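Local coordinates for ricin B lectin (Clostridium thermocellum, PDB 3VSF), which is an exo-beta-1,3-galactanase that pairs a family 43 glycoside hydrolase domain with a galactose-binding ricin-type beta-trefoil, and probably trims galactan chains from their ends, at residues 75-86 against 112-120. Numbering follows the deposited sequence.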
ATOM      1  N   GLU A  75       9.547 -15.005   2.466  1.00 74.10           N
ATOM      2  CA  GLU A  75      10.837 -15.674   2.337  1.00 75.74           C
ATOM      3  C   GLU A  75      11.985 -14.793   2.824  1.00 77.17           C
ATOM      4  O   GLU A  75      11.814 -13.593   3.027  1.00 79.42           O
ATOM      5  CB  GLU A  75      11.071 -16.109   0.887  1.00 76.39           C
ATOM      6  CG  GLU A  75      10.955 -14.988  -0.138  1.00 75.69           C
ATOM      7  CD  GLU A  75      12.152 -14.059  -0.136  1.00 77.47           C
ATOM      8  OE1 GLU A  75      13.263 -14.513   0.216  1.00 77.94           O
ATOM      9  OE2 GLU A  75      11.981 -12.871  -0.481  1.00 76.13           O
ATOM     10  N   TYR A  76      13.152 -15.402   3.012  1.00 78.68           N
ATOM     11  CA  TYR A  76      14.336 -14.680   3.460  1.00 81.09           C
ATOM     12  C   TYR A  76      15.609 -15.435   3.099  1.00 82.18           C
ATOM     13  O   TYR A  76      15.702 -16.647   3.302  1.00 83.41           O
ATOM     14  CB  TYR A  76      14.279 -14.433   4.969  1.00 84.71           C
ATOM     15  CG  TYR A  76      14.418 -15.686   5.806  1.00 85.27           C
ATOM     16  CD1 TYR A  76      15.535 -15.893   6.603  1.00 86.06           C
ATOM     17  CD2 TYR A  76      13.431 -16.663   5.794  1.00 84.51           C
ATOM     18  CE1 TYR A  76      15.665 -17.037   7.369  1.00 88.20           C
ATOM     19  CE2 TYR A  76      13.552 -17.812   6.555  1.00 86.50           C
ATOM     20  CZ  TYR A  76      14.672 -17.993   7.342  1.00 88.09           C
ATOM     21  OH  TYR A  76      14.797 -19.134   8.100  1.00 90.74           O
ATOM     22  N   ARG A  77      16.587 -14.713   2.564  1.00 81.95           N
ATOM     23  CA  ARG A  77      17.867 -15.305   2.188  1.00 84.48           C
ATOM     24  C   ARG A  77      18.731 -15.617   3.408  1.00 86.38           C
ATOM     25  O   ARG A  77      18.332 -15.357   4.543  1.00 84.11           O
ATOM     26  CB  ARG A  77      18.625 -14.379   1.231  1.00 84.64           C
ATOM     27  CG  ARG A  77      18.117 -14.394  -0.204  1.00 83.50           C
ATOM     28  CD  ARG A  77      16.768 -13.701  -0.354  1.00 76.99           C
ATOM     29  NE  ARG A  77      16.497 -13.367  -1.751  1.00 75.28           N
ATOM     30  CZ  ARG A  77      15.404 -12.745  -2.180  1.00 76.68           C
ATOM     31  NH1 ARG A  77      14.462 -12.380  -1.322  1.00 77.05           N
ATOM     32  NH2 ARG A  77      15.254 -12.485  -3.472  1.00 76.98           N
ATOM     33  N   ASP A  78      19.915 -16.174   3.162  1.00 89.48           N
ATOM     34  CA  ASP A  78      20.862 -16.500   4.226  1.00 91.80           C
ATOM     35  C   ASP A  78      22.179 -15.745   4.055  1.00 95.51           C
ATOM     36  O   ASP A  78      22.193 -14.598   3.611  1.00 97.56           O
ATOM     37  CB  ASP A  78      21.128 -18.008   4.272  1.00 90.87           C
ATOM     38  CG  ASP A  78      21.587 -18.564   2.935  1.00 93.56           C
ATOM     39  OD1 ASP A  78      21.525 -19.798   2.748  1.00 92.37           O
ATOM     40  OD2 ASP A  78      22.005 -17.769   2.068  1.00 92.39           O
ATOM     41  N   ASP A  79      23.285 -16.395   4.408  1.00 93.77           N
ATOM     42  CA  ASP A  79      24.606 -15.789   4.268  1.00 96.79           C
ATOM     43  C   ASP A  79      25.037 -15.704   2.807  1.00 95.64           C
ATOM     44  O   ASP A  79      25.776 -14.799   2.420  1.00 95.94           O
ATOM     45  CB  ASP A  79      25.650 -16.561   5.080  1.00 99.77           C
ATOM     46  CG  ASP A  79      25.506 -16.343   6.573  1.00106.18           C
ATOM     47  OD1 ASP A  79      24.936 -15.305   6.973  1.00104.91           O
ATOM     48  OD2 ASP A  79      25.963 -17.211   7.348  1.00108.17           O
ATOM     49  N   SER A  80      24.575 -16.652   1.999  1.00 93.94           N
ATOM     50  CA  SER A  80      24.920 -16.675   0.582  1.00 94.87           C
ATOM     51  C   SER A  80      23.817 -16.055  -0.271  1.00 93.39           C
ATOM     52  O   SER A  80      23.763 -16.273  -1.481  1.00 95.53           O
ATOM     53  CB  SER A  80      25.211 -18.106   0.122  1.00 96.49           C
ATOM     54  OG  SER A  80      26.305 -18.659   0.836  1.00 97.61           O
ATOM     55  N   ASN A  81      22.944 -15.281   0.367  1.00 90.87           N
ATOM     56  CA  ASN A  81      21.836 -14.628  -0.324  1.00 89.80           C
ATOM     57  C   ASN A  81      21.001 -15.622  -1.126  1.00 88.27           C
ATOM     58  O   ASN A  81      20.506 -15.304  -2.208  1.00 86.59           O
ATOM     59  CB  ASN A  81      22.353 -13.508  -1.232  1.00 90.56           C
ATOM     60  CG  ASN A  81      21.249 -12.575  -1.697  1.00 89.04           C
ATOM     61  OD1 ASN A  81      20.266 -12.354  -0.990  1.00 84.83           O
ATOM     62  ND2 ASN A  81      21.408 -12.021  -2.894  1.00 86.97           N
ATOM     63  N   LEU A  82      20.848 -16.828  -0.587  1.00 88.34           N
ATOM     64  CA  LEU A  82      20.063 -17.867  -1.244  1.00 87.51           C
ATOM     65  C   LEU A  82      18.831 -18.228  -0.422  1.00 84.94           C
ATOM     66  O   LEU A  82      18.739 -17.892   0.760  1.00 84.26           O
ATOM     67  CB  LEU A  82      20.913 -19.118  -1.473  1.00 86.31           C
ATOM     68  CG  LEU A  82      22.151 -18.944  -2.353  1.00 87.68           C
ATOM     69  CD1 LEU A  82      22.946 -20.239  -2.411  1.00 89.84           C
ATOM     70  CD2 LEU A  82      21.758 -18.487  -3.750  1.00 85.23           C
ATOM     71  N   PHE A  83      17.887 -18.917  -1.056  1.00 80.05           N
ATOM     72  CA  PHE A  83      16.666 -19.343  -0.386  1.00 80.60           C
ATOM     73  C   PHE A  83      16.973 -20.160   0.864  1.00 82.08           C
ATOM     74  O   PHE A  83      17.553 -21.243   0.782  1.00 88.09           O
ATOM     75  CB  PHE A  83      15.797 -20.165  -1.337  1.00 79.44           C
ATOM     76  CG  PHE A  83      14.556 -20.716  -0.698  1.00 81.39           C
ATOM     77  CD1 PHE A  83      13.993 -20.096   0.404  1.00 82.70           C
ATOM     78  CD2 PHE A  83      13.956 -21.859  -1.194  1.00 84.98           C
ATOM     79  CE1 PHE A  83      12.855 -20.602   0.994  1.00 83.34           C
ATOM     80  CE2 PHE A  83      12.816 -22.372  -0.605  1.00 83.17           C
ATOM     81  CZ  PHE A  83      12.265 -21.742   0.490  1.00 82.23           C
ATOM     82  N   LEU A  84      16.579 -19.639   2.022  1.00 82.26           N
ATOM     83  CA  LEU A  84      16.778 -20.339   3.285  1.00 82.38           C
ATOM     84  C   LEU A  84      15.482 -21.007   3.736  1.00 84.54           C
ATOM     85  O   LEU A  84      15.450 -22.212   3.989  1.00 88.05           O
ATOM     86  CB  LEU A  84      17.282 -19.373   4.361  1.00 85.98           C
ATOM     87  CG  LEU A  84      17.917 -19.956   5.629  1.00 88.33           C
ATOM     88  CD1 LEU A  84      18.549 -18.851   6.460  1.00 90.03           C
ATOM     89  CD2 LEU A  84      16.914 -20.744   6.461  1.00 85.92           C
ATOM     90  N   GLY A  85      14.414 -20.223   3.837  1.00 83.14           N
ATOM     91  CA  GLY A  85      13.130 -20.743   4.268  1.00 83.33           C
ATOM     92  C   GLY A  85      11.976 -19.793   4.013  1.00 82.54           C
ATOM     93  O   GLY A  85      12.169 -18.587   3.859  1.00 81.02           O
ATOM     94  N   VAL A  86      10.768 -20.344   3.955  1.00 79.39           N
ATOM     95  CA  VAL A  86       9.564 -19.539   3.801  1.00 77.15           C
ATOM     96  C   VAL A  86       8.825 -19.468   5.131  1.00 80.29           C
ATOM     97  O   VAL A  86       8.051 -20.362   5.474  1.00 81.83           O
ATOM     98  CB  VAL A  86       8.629 -20.113   2.720  1.00 76.46           C
ATOM     99  CG1 VAL A  86       7.340 -19.308   2.648  1.00 75.18           C
ATOM    100  CG2 VAL A  86       9.328 -20.127   1.372  1.00 75.95           C
ATOM    101  N   LEU A 112      15.551 -27.232  -3.992  1.00 83.53           N
ATOM    102  CA  LEU A 112      15.372 -26.088  -3.105  1.00 82.19           C
ATOM    103  C   LEU A 112      16.629 -25.838  -2.279  1.00 83.97           C
ATOM    104  O   LEU A 112      16.685 -24.899  -1.486  1.00 87.77           O
ATOM    105  CB  LEU A 112      14.168 -26.297  -2.183  1.00 80.39           C
ATOM    106  CG  LEU A 112      12.800 -26.392  -2.862  1.00 80.36           C
ATOM    107  CD1 LEU A 112      11.703 -26.572  -1.824  1.00 78.79           C
ATOM    108  CD2 LEU A 112      12.539 -25.161  -3.716  1.00 77.12           C
ATOM    109  N   ASN A 113      17.635 -26.684  -2.470  1.00 85.20           N
ATOM    110  CA  ASN A 113      18.899 -26.544  -1.758  1.00 86.98           C
ATOM    111  C   ASN A 113      19.662 -25.296  -2.188  1.00 84.01           C
ATOM    112  O   ASN A 113      19.990 -24.442  -1.366  1.00 86.57           O
ATOM    113  CB  ASN A 113      19.770 -27.786  -1.959  1.00 91.07           C
ATOM    114  CG  ASN A 113      19.229 -29.004  -1.235  1.00 89.27           C
ATOM    115  OD1 ASN A 113      18.234 -29.596  -1.651  1.00 85.78           O
ATOM    116  ND2 ASN A 113      19.888 -29.388  -0.148  1.00 88.59           N
ATOM    117  N   HIS A 114      19.934 -25.196  -3.483  1.00 84.14           N
ATOM    118  CA  HIS A 114      20.701 -24.080  -4.019  1.00 85.17           C
ATOM    119  C   HIS A 114      19.885 -23.336  -5.071  1.00 84.40           C
ATOM    120  O   HIS A 114      20.028 -23.585  -6.268  1.00 84.60           O
ATOM    121  CB  HIS A 114      22.010 -24.592  -4.623  1.00 84.91           C
ATOM    122  CG  HIS A 114      22.949 -23.508  -5.049  1.00 90.00           C
ATOM    123  ND1 HIS A 114      23.819 -22.891  -4.175  1.00 92.89           N
ATOM    124  CD2 HIS A 114      23.159 -22.935  -6.256  1.00 89.30           C
ATOM    125  CE1 HIS A 114      24.522 -21.982  -4.826  1.00 91.71           C
ATOM    126  NE2 HIS A 114      24.142 -21.988  -6.091  1.00 91.58           N
ATOM    127  N   CYS A 115      19.029 -22.423  -4.619  1.00 82.44           N
ATOM    128  CA  CYS A 115      18.136 -21.706  -5.527  1.00 80.60           C
ATOM    129  C   CYS A 115      17.637 -20.384  -4.949  1.00 79.25           C
ATOM    130  O   CYS A 115      17.907 -20.050  -3.795  1.00 78.89           O
ATOM    131  CB  CYS A 115      16.932 -22.583  -5.880  1.00 76.97           C
ATOM    132  SG  CYS A 115      15.757 -22.805  -4.522  1.00 78.63           S
ATOM    133  N   ASN A 116      16.900 -19.641  -5.770  1.00 78.75           N
ATOM    134  CA  ASN A 116      16.260 -18.405  -5.340  1.00 76.38           C
ATOM    135  C   ASN A 116      14.745 -18.557  -5.322  1.00 75.78           C
ATOM    136  O   ASN A 116      14.140 -18.923  -6.329  1.00 76.40           O
ATOM    137  CB  ASN A 116      16.638 -17.248  -6.266  1.00 74.40           C
ATOM    138  CG  ASN A 116      18.132 -16.998  -6.314  1.00 81.82           C
ATOM    139  OD1 ASN A 116      18.733 -16.968  -7.388  1.00 81.71           O
ATOM    140  ND2 ASN A 116      18.739 -16.812  -5.147  1.00 81.00           N
ATOM    141  N   ILE A 117      14.133 -18.280  -4.177  1.00 75.41           N
ATOM    142  CA  ILE A 117      12.678 -18.264  -4.083  1.00 74.43           C
ATOM    143  C   ILE A 117      12.194 -16.935  -3.523  1.00 76.09           C
ATOM    144  O   ILE A 117      12.638 -16.499  -2.462  1.00 77.58           O
ATOM    145  CB  ILE A 117      12.139 -19.419  -3.223  1.00 75.65           C
ATOM    146  CG1 ILE A 117      12.114 -20.712  -4.038  1.00 77.23           C
ATOM    147  CG2 ILE A 117      10.741 -19.100  -2.722  1.00 76.26           C
ATOM    148  CD1 ILE A 117      11.258 -21.797  -3.433  1.00 79.40           C
ATOM    149  N   GLU A 118      11.286 -16.290  -4.246  1.00 72.59           N
ATOM    150  CA  GLU A 118      10.792 -14.983  -3.843  1.00 73.93           C
ATOM    151  C   GLU A 118       9.314 -14.805  -4.174  1.00 72.62           C
ATOM    152  O   GLU A 118       8.789 -15.439  -5.090  1.00 69.47           O
ATOM    153  CB  GLU A 118      11.630 -13.875  -4.483  1.00 74.69           C
ATOM    154  CG  GLU A 118      11.707 -13.936  -6.001  1.00 73.46           C
ATOM    155  CD  GLU A 118      12.811 -13.056  -6.563  1.00 77.56           C
ATOM    156  OE1 GLU A 118      12.634 -12.509  -7.673  1.00 79.30           O
ATOM    157  OE2 GLU A 118      13.858 -12.913  -5.898  1.00 72.48           O
ATOM    158  N   ARG A 119       8.654 -13.937  -3.414  1.00 70.53           N
ATOM    159  CA  ARG A 119       7.228 -13.671  -3.583  1.00 70.30           C
ATOM    160  C   ARG A 119       6.369 -14.929  -3.466  1.00 69.74           C
ATOM    161  O   ARG A 119       5.597 -15.242  -4.371  1.00 68.42           O
ATOM    162  CB  ARG A 119       6.966 -12.968  -4.917  1.00 70.00           C
ATOM    163  CG  ARG A 119       7.700 -11.650  -5.056  1.00 67.17           C
ATOM    164  CD  ARG A 119       7.256 -10.885  -6.287  1.00 68.60           C
ATOM    165  NE  ARG A 119       7.839  -9.548  -6.314  1.00 69.26           N
ATOM    166  CZ  ARG A 119       7.370  -8.519  -5.618  1.00 70.80           C
ATOM    167  NH1 ARG A 119       6.308  -8.674  -4.837  1.00 68.75           N
ATOM    168  NH2 ARG A 119       7.962  -7.335  -5.698  1.00 71.55           N
ATOM    169  N   PRO A 120       6.501 -15.652  -2.343  1.00 68.57           N
ATOM    170  CA  PRO A 120       5.668 -16.832  -2.100  1.00 68.96           C
ATOM    171  C   PRO A 120       4.273 -16.435  -1.624  1.00 68.53           C
ATOM    172  O   PRO A 120       4.144 -15.631  -0.701  1.00 70.94           O
ATOM    173  CB  PRO A 120       6.416 -17.553  -0.979  1.00 69.22           C
ATOM    174  CG  PRO A 120       7.087 -16.459  -0.228  1.00 71.64           C
ATOM    175  CD  PRO A 120       7.466 -15.425  -1.253  1.00 68.45           C
TER
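Phe83 sets its CG trans to the backbone N (chi1 176°), which lays one face of the ring against Ile117, while Arg77, bent at chi2 (72°), turns its guanidinium so that NH1 and NH2 reach Glu75 and Glu118. CB of Ile117 sits over the ring of Phe83, 3.8 Å from its centroid, a CH-pi contact placed off-centre toward the rim. At the ring's edge lies Cys115 SG, 3.9 Å from Phe83 CD2, and Leu112 CD2 touches the same side chain at CE2. The backbone joins in through one nearly straight hydrogen bond, Phe83 N to Cys115 O (3.0 Å). Farther along, Val86 CG1 packs on the Pro120 ring. The polar end is a salt-bridge network: Arg77 NH1 meets Glu75 OE2 at 2.7 Å, and NH2 meets Glu118 OE2 at 2.8 Å, edge-on to the guanidinium but with the two planes 55° apart. His136 and Tyr143 add weak hydrogen bonds to Glu118. The contact thus joins neighbouring blades of the five-bladed beta-propeller characteristic of family 43, hairpin 69-91 against the first strand of the next blade, 116-124. By bridging the two carboxylates, Arg77 probably offsets repulsion between Glu75 OE2 and Glu118 OE2, 5.7 Å apart.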